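Lectin (Trichosanthes anguina, PDB 4HR6) probably binds carbohydrate as a seed lectin, and is a three-chain, nontoxic homologue of the type II ribosome-inactivating proteins. Local coordinates at residues E23-V28 and V195-Y200; N65-L70 and I110-L115; L47-L52 and Q58-F63. All coordinates share one frame; numbering follows the deposited sequence.

Contact 1. Residues E23-V28 and V195-Y200; sequences EDMVAV and VALQLY
The turn between strands 15-21 and 26-32, where Met25 and Val26 together face Asp21 in a G1 beta bulge, meets the chain that runs on after helix 189-192. Leu199 does most of the touching. Its first two torsions (chi1 -174°, chi2 68°) together bring methyl CD1 up to the turn, 3.3 Å from Glu23 O and 4.0 Å from Asp24 CA. Between Met25 and Leu197 the contact turns purely apolar: the extended Met25 side chain crosses that of Leu197 at about a right angle, with Met25 CE 3.8 Å from Leu197 CD1. No direct hydrogen bond links 23-28 to 195-200; two waters do that work. One donates a hydrogen bond to Glu23 O and accepts from Tyr200 N, both at 3.0 Å, while the second donates to Glu23 O at 3.3 Å and to Tyr200 O at 3.0 Å. Outside the pair, Trp150 and Ser154 of helix 141-159 bind the backbone of Leu197 and Leu199, and Leu24 of another chain packs on Met25. What results is a beta-hairpin whose type I turn, centred on Glu23 and Asp24, runs into a G1 bulge, docked through one apolar pair, a leucine methyl on the turn backbone and two bridging waters.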
loop_
_atom_site.group_PDB
_atom_site.type_symbol
_atom_site.label_atom_id
_atom_site.label_comp_id
_atom_site.label_asym_id
_atom_site.label_seq_id
_atom_site.Cartn_x
_atom_site.Cartn_y
_atom_site.Cartn_z
ATOM N N GLU B 23 10.026 7.561 -18.091
ATOM C CA GLU B 23 9.457 8.800 -17.617
ATOM C C GLU B 23 7.946 8.710 -17.320
ATOM O O GLU B 23 7.485 9.326 -16.364
ATOM C CB GLU B 23 9.757 9.914 -18.617
ATOM C CG GLU B 23 9.936 11.255 -17.950
ATOM C CD GLU B 23 10.395 12.316 -18.916
ATOM O OE1 GLU B 23 9.571 13.206 -19.232
ATOM O OE2 GLU B 23 11.565 12.245 -19.355
ATOM N N ASP B 24 7.197 7.956 -18.129
ATOM C CA ASP B 24 5.747 7.761 -17.951
ATOM C C ASP B 24 5.420 6.317 -17.574
ATOM O O ASP B 24 4.267 5.973 -17.319
ATOM C CB ASP B 24 4.994 8.087 -19.250
ATOM C CG ASP B 24 5.112 9.563 -19.672
ATOM O OD1 ASP B 24 5.346 10.454 -18.827
ATOM O OD2 ASP B 24 4.952 9.837 -20.871
ATOM N N MET B 25 6.434 5.466 -17.555
ATOM C CA MET B 25 6.241 4.035 -17.420
ATOM C C MET B 25 5.122 3.488 -18.313
ATOM O O MET B 25 4.186 2.836 -17.846
ATOM C CB MET B 25 6.039 3.627 -15.952
ATOM C CG MET B 25 6.605 2.224 -15.689
ATOM S SD MET B 25 6.316 1.638 -14.023
ATOM C CE MET B 25 6.609 -0.114 -14.264
ATOM N N VAL B 26 5.235 3.771 -19.605
ATOM C CA VAL B 26 4.335 3.197 -20.589
ATOM C C VAL B 26 5.153 2.447 -21.626
ATOM O O VAL B 26 6.308 2.796 -21.895
ATOM C CB VAL B 26 3.479 4.253 -21.319
ATOM C CG1 VAL B 26 2.470 4.873 -20.363
ATOM C CG2 VAL B 26 4.359 5.329 -21.969
ATOM N N ALA B 27 4.527 1.437 -22.213
ATOM C CA ALA B 27 5.081 0.747 -23.356
ATOM C C ALA B 27 4.992 1.652 -24.578
ATOM O O ALA B 27 3.969 2.237 -24.825
ATOM C CB ALA B 27 4.316 -0.539 -23.597
ATOM N N VAL B 28 6.072 1.776 -25.325
ATOM C CA VAL B 28 6.070 2.635 -26.521
ATOM C C VAL B 28 6.279 1.905 -27.845
ATOM O O VAL B 28 5.900 2.414 -28.896
ATOM C CB VAL B 28 7.120 3.769 -26.418
ATOM C CG1 VAL B 28 6.873 4.607 -25.190
ATOM C CG2 VAL B 28 8.531 3.232 -26.398
ATOM N N VAL B 195 1.693 0.315 -3.365
ATOM C CA VAL B 195 2.379 1.043 -4.400
ATOM C C VAL B 195 3.864 0.766 -4.322
ATOM O O VAL B 195 4.498 1.086 -3.329
ATOM C CB VAL B 195 2.155 2.577 -4.277
ATOM C CG1 VAL B 195 2.868 3.295 -5.406
ATOM C CG2 VAL B 195 0.684 2.909 -4.313
ATOM N N ALA B 196 4.432 0.195 -5.374
ATOM C CA ALA B 196 5.849 -0.175 -5.347
ATOM C C ALA B 196 6.690 0.766 -6.154
ATOM O O ALA B 196 7.889 0.823 -5.941
ATOM C CB ALA B 196 6.055 -1.617 -5.828
ATOM N N LEU B 197 6.071 1.494 -7.091
ATOM C CA LEU B 197 6.766 2.483 -7.906
ATOM C C LEU B 197 5.864 3.689 -8.057
ATOM O O LEU B 197 4.663 3.531 -8.225
ATOM C CB LEU B 197 7.057 1.929 -9.294
ATOM C CG LEU B 197 8.127 0.854 -9.438
ATOM C CD1 LEU B 197 8.165 0.369 -10.880
ATOM C CD2 LEU B 197 9.499 1.321 -8.998
ATOM N N GLN B 198 6.426 4.896 -8.008
ATOM C CA GLN B 198 5.592 6.077 -8.201
ATOM C C GLN B 198 6.087 6.973 -9.323
ATOM O O GLN B 198 7.295 7.163 -9.513
ATOM C CB GLN B 198 5.392 6.859 -6.899
ATOM C CG GLN B 198 6.626 7.472 -6.294
ATOM C CD GLN B 198 6.335 8.101 -4.944
ATOM O OE1 GLN B 198 5.572 9.055 -4.854
ATOM N NE2 GLN B 198 6.952 7.574 -3.893
ATOM N N LEU B 199 5.124 7.501 -10.071
ATOM C CA LEU B 199 5.399 8.494 -11.103
ATOM C C LEU B 199 5.876 9.800 -10.470
ATOM O O LEU B 199 5.262 10.295 -9.523
ATOM C CB LEU B 199 4.125 8.752 -11.910
ATOM C CG LEU B 199 4.217 9.661 -13.140
ATOM C CD1 LEU B 199 5.035 9.024 -14.246
ATOM C CD2 LEU B 199 2.806 9.949 -13.627
ATOM N N TYR B 200 6.957 10.351 -11.006
ATOM C CA TYR B 200 7.433 11.679 -10.625
ATOM C C TYR B 200 6.487 12.813 -11.057
ATOM O O TYR B 200 6.099 12.909 -12.206
ATOM C CB TYR B 200 8.813 11.927 -11.230
ATOM C CG TYR B 200 9.346 13.301 -10.938
ATOM C CD1 TYR B 200 9.189 14.336 -11.862
ATOM C CD2 TYR B 200 9.983 13.579 -9.736
ATOM C CE1 TYR B 200 9.663 15.597 -11.604
ATOM C CE2 TYR B 200 10.471 14.838 -9.476
ATOM C CZ TYR B 200 10.299 15.848 -10.416
ATOM O OH TYR B 200 10.779 17.104 -10.171
HETATM O O HOH W 1 8.453 9.524 -13.528
HETATM O O HOH W 2 7.538 12.142 -14.684
#

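Contact 2. Residues N65-L70 and I110-L115; sequences NTFKSL and IIQMVL
Ile111 turns two methyls toward segment 65-70, and its first torsion decides where each one goes. CG1 stands anti to the carbonyl carbon (chi1 -72°), leaving CG2 anti to the backbone N; with chi2 extended, CD1 reaches one neighbour and CG2 the other. Phe67 has nearly the same chi1, -70°, which swings its ring off the start of helix 67-74 toward helix 103-119. Ring atom Phe67 CE2 lies 4.0 Å from Ile111 CG2, and Phe67 CZ is 4.2 Å from the same methyl. The two side chains slide past each other in opposite directions, and the methyl comes to the ring obliquely. Leu70, one helical turn on, meets the other branch: Leu70 CD1 and Ile111 CD1 approach tip to tip at 3.8 Å. Next to Ile111, the aliphatic part of Gln112 brushes the ring at the margin of the contact, with Gln112 CG 4.5 Å from Phe67 CE2, while its amide NE2 is hydrogen-bonded to Glu147 OE2.

Thr66 is the N-cap of helix 67-74. Its OG1 accepts from Ser69 N at 3.1 Å, with an N-H...O angle of 153°, and also has a hydrogen bond with Asp64. That cap fixes the helix start from which Phe67 projects. On the opposing helix a wider pi-type turn spans 111-115. Around the pair, Phe107 and Leu108 extend the apolar packing on Leu70, and Arg78 makes a cation-pi contact with Phe67.

Between these segments, then, the helices are joined by dispersion and the exclusion of water, without a hydrogen bond across. The polar chemistry sits at the edges: the Thr66 cap, the Gln112 amide held by Glu147, and the Arg78 charge, which probably polarises the Phe67 ring.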
loop_
_atom_site.group_PDB
_atom_site.type_symbol
_atom_site.label_atom_id
_atom_site.label_comp_id
_atom_site.label_asym_id
_atom_site.label_seq_id
_atom_site.Cartn_x
_atom_site.Cartn_y
_atom_site.Cartn_z
ATOM N N ASN B 65 -1.209 4.025 -26.430
ATOM C CA ASN B 65 -0.941 3.166 -25.302
ATOM C C ASN B 65 -1.813 3.454 -24.089
ATOM O O ASN B 65 -1.539 2.964 -23.020
ATOM C CB ASN B 65 0.548 3.198 -24.940
ATOM C CG ASN B 65 1.059 4.580 -24.642
ATOM O OD1 ASN B 65 0.313 5.453 -24.258
ATOM N ND2 ASN B 65 2.356 4.768 -24.786
ATOM N N THR B 66 -2.835 4.280 -24.228
ATOM C CA THR B 66 -3.751 4.489 -23.110
ATOM C C THR B 66 -4.682 3.275 -23.060
ATOM O O THR B 66 -4.972 2.643 -24.094
ATOM C CB THR B 66 -4.623 5.728 -23.281
ATOM O OG1 THR B 66 -5.434 5.570 -24.453
ATOM C CG2 THR B 66 -3.773 7.001 -23.396
ATOM N N PHE B 67 -5.167 2.957 -21.869
ATOM C CA PHE B 67 -6.110 1.842 -21.726
ATOM C C PHE B 67 -7.384 2.049 -22.534
ATOM O O PHE B 67 -7.895 1.109 -23.144
ATOM C CB PHE B 67 -6.462 1.605 -20.273
ATOM C CG PHE B 67 -5.343 1.040 -19.468
ATOM C CD1 PHE B 67 -4.858 1.718 -18.366
ATOM C CD2 PHE B 67 -4.779 -0.185 -19.804
ATOM C CE1 PHE B 67 -3.811 1.196 -17.622
ATOM C CE2 PHE B 67 -3.740 -0.716 -19.057
ATOM C CZ PHE B 67 -3.254 -0.017 -17.975
ATOM N N LYS B 68 -7.909 3.259 -22.537
ATOM C CA LYS B 68 -9.107 3.541 -23.313
ATOM C C LYS B 68 -8.896 3.216 -24.787
ATOM O O LYS B 68 -9.746 2.591 -25.424
ATOM C CB LYS B 68 -9.513 5.007 -23.192
ATOM C CG LYS B 68 -10.405 5.320 -22.016
ATOM C CD LYS B 68 -10.925 6.753 -22.095
ATOM C CE LYS B 68 -11.866 7.073 -20.934
ATOM N NZ LYS B 68 -11.176 7.047 -19.611
ATOM N N SER B 69 -7.763 3.646 -25.337
ATOM C CA SER B 69 -7.521 3.430 -26.760
ATOM C C SER B 69 -7.393 1.934 -27.030
ATOM O O SER B 69 -7.926 1.403 -28.018
ATOM C CB SER B 69 -6.271 4.176 -27.249
ATOM O OG SER B 69 -6.088 3.984 -28.652
ATOM N N LEU B 70 -6.661 1.258 -26.171
ATOM C CA LEU B 70 -6.502 -0.187 -26.307
ATOM C C LEU B 70 -7.826 -0.925 -26.221
ATOM O O LEU B 70 -8.064 -1.855 -26.992
ATOM C CB LEU B 70 -5.543 -0.725 -25.254
ATOM C CG LEU B 70 -4.087 -0.391 -25.582
ATOM C CD1 LEU B 70 -3.210 -0.626 -24.382
ATOM C CD2 LEU B 70 -3.613 -1.234 -26.757
ATOM N N ILE B 110 -0.440 -8.111 -21.661
ATOM C CA ILE B 110 0.967 -7.967 -21.355
ATOM C C ILE B 110 1.208 -6.759 -20.447
ATOM O O ILE B 110 1.933 -6.854 -19.467
ATOM C CB ILE B 110 1.797 -7.862 -22.648
ATOM C CG1 ILE B 110 1.867 -9.222 -23.331
ATOM C CG2 ILE B 110 3.204 -7.376 -22.340
ATOM C CD1 ILE B 110 2.136 -9.149 -24.810
ATOM N N ILE B 111 0.593 -5.632 -20.774
ATOM C CA ILE B 111 0.783 -4.421 -20.004
ATOM C C ILE B 111 0.351 -4.663 -18.552
ATOM O O ILE B 111 1.080 -4.345 -17.620
ATOM C CB ILE B 111 0.041 -3.223 -20.667
ATOM C CG1 ILE B 111 0.782 -2.821 -21.951
ATOM C CG2 ILE B 111 -0.060 -2.030 -19.735
ATOM C CD1 ILE B 111 0.027 -1.836 -22.806
ATOM N N GLN B 112 -0.810 -5.269 -18.364
ATOM C CA GLN B 112 -1.300 -5.506 -17.012
ATOM C C GLN B 112 -0.427 -6.476 -16.239
ATOM O O GLN B 112 -0.075 -6.216 -15.098
ATOM C CB GLN B 112 -2.736 -5.976 -17.043
ATOM C CG GLN B 112 -3.676 -4.873 -17.459
ATOM C CD GLN B 112 -5.106 -5.302 -17.370
ATOM O OE1 GLN B 112 -5.625 -5.973 -18.264
ATOM N NE2 GLN B 112 -5.756 -4.919 -16.293
ATOM N N MET B 113 -0.044 -7.572 -16.879
ATOM C CA MET B 113 0.696 -8.626 -16.205
ATOM C C MET B 113 2.155 -8.289 -15.979
ATOM O O MET B 113 2.807 -8.934 -15.145
ATOM C CB MET B 113 0.594 -9.925 -16.974
ATOM C CG MET B 113 -0.774 -10.563 -16.889
ATOM S SD MET B 113 -0.896 -12.140 -17.761
ATOM C CE MET B 113 0.110 -13.194 -16.707
ATOM N N VAL B 114 2.677 -7.272 -16.674
ATOM C CA VAL B 114 4.075 -6.882 -16.494
ATOM C C VAL B 114 4.210 -5.487 -15.871
ATOM O O VAL B 114 4.821 -5.328 -14.809
ATOM C CB VAL B 114 4.842 -6.938 -17.833
ATOM C CG1 VAL B 114 6.263 -6.457 -17.641
ATOM C CG2 VAL B 114 4.845 -8.361 -18.380
ATOM N N LEU B 115 3.629 -4.470 -16.506
ATOM C CA LEU B 115 3.853 -3.120 -16.045
ATOM C C LEU B 115 2.982 -2.807 -14.839
ATOM O O LEU B 115 3.459 -2.249 -13.872
ATOM C CB LEU B 115 3.617 -2.095 -17.159
ATOM C CG LEU B 115 4.501 -2.183 -18.398
ATOM C CD1 LEU B 115 4.159 -1.051 -19.369
ATOM C CD2 LEU B 115 5.960 -2.105 -18.000
#

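Contact 3. Residues L47-L52 and Q58-F63; sequences LAFHTL and QNVLNF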
loop_
_atom_site.group_PDB
_atom_site.type_symbol
_atom_site.label_atom_id
_atom_site.label_comp_id
_atom_site.label_asym_id
_atom_site.label_seq_id
_atom_site.Cartn_x
_atom_site.Cartn_y
_atom_site.Cartn_z
ATOM N N LEU B 47 11.342 11.084 -29.557
ATOM C CA LEU B 47 12.647 10.566 -29.288
ATOM C C LEU B 47 12.726 9.039 -29.437
ATOM O O LEU B 47 13.792 8.512 -29.744
ATOM C CB LEU B 47 13.047 10.966 -27.868
ATOM C CG LEU B 47 14.480 10.634 -27.460
ATOM C CD1 LEU B 47 15.426 11.641 -28.090
ATOM C CD2 LEU B 47 14.612 10.647 -25.947
ATOM N N ALA B 48 11.614 8.339 -29.181
ATOM C CA ALA B 48 11.562 6.889 -29.363
ATOM C C ALA B 48 11.888 6.495 -30.801
ATOM O O ALA B 48 12.620 5.533 -31.026
ATOM C CB ALA B 48 10.200 6.331 -28.969
ATOM N N PHE B 49 11.345 7.228 -31.767
ATOM C CA PHE B 49 11.586 6.891 -33.176
ATOM C C PHE B 49 13.032 7.102 -33.595
ATOM O O PHE B 49 13.495 6.465 -34.541
ATOM C CB PHE B 49 10.700 7.708 -34.101
ATOM C CG PHE B 49 9.260 7.397 -33.963
ATOM C CD1 PHE B 49 8.465 8.128 -33.111
ATOM C CD2 PHE B 49 8.695 6.353 -34.675
ATOM C CE1 PHE B 49 7.123 7.836 -32.978
ATOM C CE2 PHE B 49 7.355 6.065 -34.558
ATOM C CZ PHE B 49 6.571 6.800 -33.700
ATOM N N HIS B 50 13.722 8.011 -32.908
ATOM C CA HIS B 50 15.059 8.415 -33.291
ATOM C C HIS B 50 16.089 7.556 -32.630
ATOM O O HIS B 50 17.194 7.478 -33.117
ATOM C CB HIS B 50 15.307 9.898 -32.984
ATOM C CG HIS B 50 14.627 10.815 -33.950
ATOM N ND1 HIS B 50 13.370 11.334 -33.726
ATOM C CD2 HIS B 50 15.006 11.265 -35.169
ATOM C CE1 HIS B 50 13.009 12.077 -34.757
ATOM N NE2 HIS B 50 13.988 12.056 -35.646
ATOM N N THR B 51 15.725 6.888 -31.544
ATOM C CA THR B 51 16.687 6.123 -30.782
ATOM C C THR B 51 16.395 4.632 -30.703
ATOM O O THR B 51 17.295 3.885 -30.369
ATOM C CB THR B 51 16.825 6.668 -29.337
ATOM O OG1 THR B 51 15.544 6.740 -28.732
ATOM C CG2 THR B 51 17.427 8.068 -29.328
ATOM N N LEU B 52 15.168 4.180 -30.980
ATOM C CA LEU B 52 14.863 2.749 -30.833
ATOM C C LEU B 52 14.639 2.067 -32.161
ATOM O O LEU B 52 13.927 2.572 -33.009
ATOM C CB LEU B 52 13.604 2.530 -29.999
ATOM C CG LEU B 52 13.605 2.986 -28.549
ATOM C CD1 LEU B 52 12.180 2.966 -28.012
ATOM C CD2 LEU B 52 14.525 2.100 -27.728
ATOM N N GLN B 58 10.063 0.921 -39.190
ATOM C CA GLN B 58 9.299 1.331 -38.033
ATOM C C GLN B 58 7.860 1.544 -38.419
ATOM O O GLN B 58 7.526 2.511 -39.059
ATOM C CB GLN B 58 9.880 2.613 -37.425
ATOM C CG GLN B 58 11.313 2.465 -36.923
ATOM C CD GLN B 58 11.930 3.790 -36.492
ATOM O OE1 GLN B 58 11.642 4.808 -37.071
ATOM N NE2 GLN B 58 12.759 3.770 -35.455
ATOM N N ASN B 59 6.994 0.629 -38.021
ATOM C CA ASN B 59 5.568 0.780 -38.287
ATOM C C ASN B 59 4.901 1.493 -37.132
ATOM O O ASN B 59 5.287 1.316 -35.979
ATOM C CB ASN B 59 4.941 -0.590 -38.486
ATOM C CG ASN B 59 5.600 -1.347 -39.598
ATOM O OD1 ASN B 59 5.307 -1.099 -40.761
ATOM N ND2 ASN B 59 6.511 -2.260 -39.259
ATOM N N VAL B 60 3.892 2.279 -37.448
ATOM C CA VAL B 60 3.131 3.016 -36.461
ATOM C C VAL B 60 1.741 2.386 -36.328
ATOM O O VAL B 60 1.008 2.290 -37.298
ATOM C CB VAL B 60 2.990 4.491 -36.874
ATOM C CG1 VAL B 60 2.244 5.284 -35.815
ATOM C CG2 VAL B 60 4.366 5.091 -37.099
ATOM N N LEU B 61 1.378 1.980 -35.119
ATOM C CA LEU B 61 0.074 1.361 -34.880
ATOM C C LEU B 61 -1.010 2.419 -34.935
ATOM O O LEU B 61 -0.741 3.598 -34.752
ATOM C CB LEU B 61 0.078 0.626 -33.526
ATOM C CG LEU B 61 1.161 -0.452 -33.483
ATOM C CD1 LEU B 61 1.454 -0.947 -32.083
ATOM C CD2 LEU B 61 0.813 -1.620 -34.398
ATOM N N ASN B 62 -2.234 1.998 -35.206
ATOM C CA ASN B 62 -3.356 2.917 -35.301
ATOM C C ASN B 62 -4.151 2.997 -34.000
ATOM O O ASN B 62 -5.352 3.192 -34.015
ATOM C CB ASN B 62 -4.261 2.557 -36.487
ATOM C CG ASN B 62 -4.845 1.160 -36.381
ATOM O OD1 ASN B 62 -4.233 0.244 -35.809
ATOM N ND2 ASN B 62 -6.029 0.979 -36.958
ATOM N N PHE B 63 -3.452 2.857 -32.875
ATOM C CA PHE B 63 -4.012 3.132 -31.555
ATOM C C PHE B 63 -2.859 3.524 -30.643
ATOM O O PHE B 63 -1.683 3.312 -30.984
ATOM C CB PHE B 63 -4.746 1.912 -30.971
ATOM C CG PHE B 63 -4.001 0.624 -31.119
ATOM C CD1 PHE B 63 -3.080 0.233 -30.192
ATOM C CD2 PHE B 63 -4.218 -0.183 -32.220
ATOM C CE1 PHE B 63 -2.391 -0.958 -30.340
ATOM C CE2 PHE B 63 -3.535 -1.361 -32.388
ATOM C CZ PHE B 63 -2.618 -1.755 -31.448
#
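Gln58 and Phe49 make the close part of this contact, where the end of helix 46-51 meets strand 57-60. The Gln58 side chain leaves the strand with CG anti to the carbonyl carbon and runs out extended, carrying its amide to the last turn of the helix. There Gln58 NE2 donates to Phe49 O at 2.9 Å. The bond is nearly straight, with an N-H...O angle of 165°, and Phe49 O lies almost in the plane of the Gln58 amide, although the donor stands somewhat out of the plane of the carbonyl. A second bond, from Gln58 NE2 to Leu52 O at 3.0 Å, is weak because it is bent to 128°. Leu52 is the first residue to leave helical geometry, so this one amide nitrogen serves carbonyls in the last turn and just beyond it. The other end of the amide, Gln58 OE1, sits at the edge of the Phe49 ring near its plane, 4.1 Å from Phe49 CD2, a little beyond van der Waals distance; ring and amide planes are 78° apart.

Away from the amide the contact becomes looser. Val60, two residues further along the strand and exposed, crosses the Phe49 side chain at about a right angle and touches it through a single close pair, Val60 CG2 to Phe49 CE2 at 4.0 Å. The exposed His50 and Thr51 side chains leave the backbone away from the strand; Thr51 OG1 donates to Leu47 O at 2.7 Å. Phe40 of strand 37-40 stacks with Phe49.

Chemically, one side-chain amide does the polar work: a straight bond to Phe49 O, in the last turn, and a weak one to Leu52 O just past it help hold the helix end against the strand.

In the fold
Contact 3 closes first along the chain, within the beta-alpha-beta unit of strand 37-40, helix 46-51 and strand 57-60. Contact 2 follows in series, strand 57-60 leading on to helix 67-74, and contact 1 spans both by bringing the C-terminal segment back to an early turn. Contacts 1 and 3 reach the same mixed sheet with centres about 19 Å apart, touching through Val28 and Leu52. The centres of contacts 1 and 2 are about 12 Å apart; Asn65 ND2 probably hydrogen-bonds Ala27 O, and Leu115 packs against Met25 and Ala27. Phe63 packs on Leu70, joining contacts 2 and 3, whose centres are about 17 Å apart. Sheet, central helices and C-terminal tail are thereby connected in the ribosome-inactivating-protein fold.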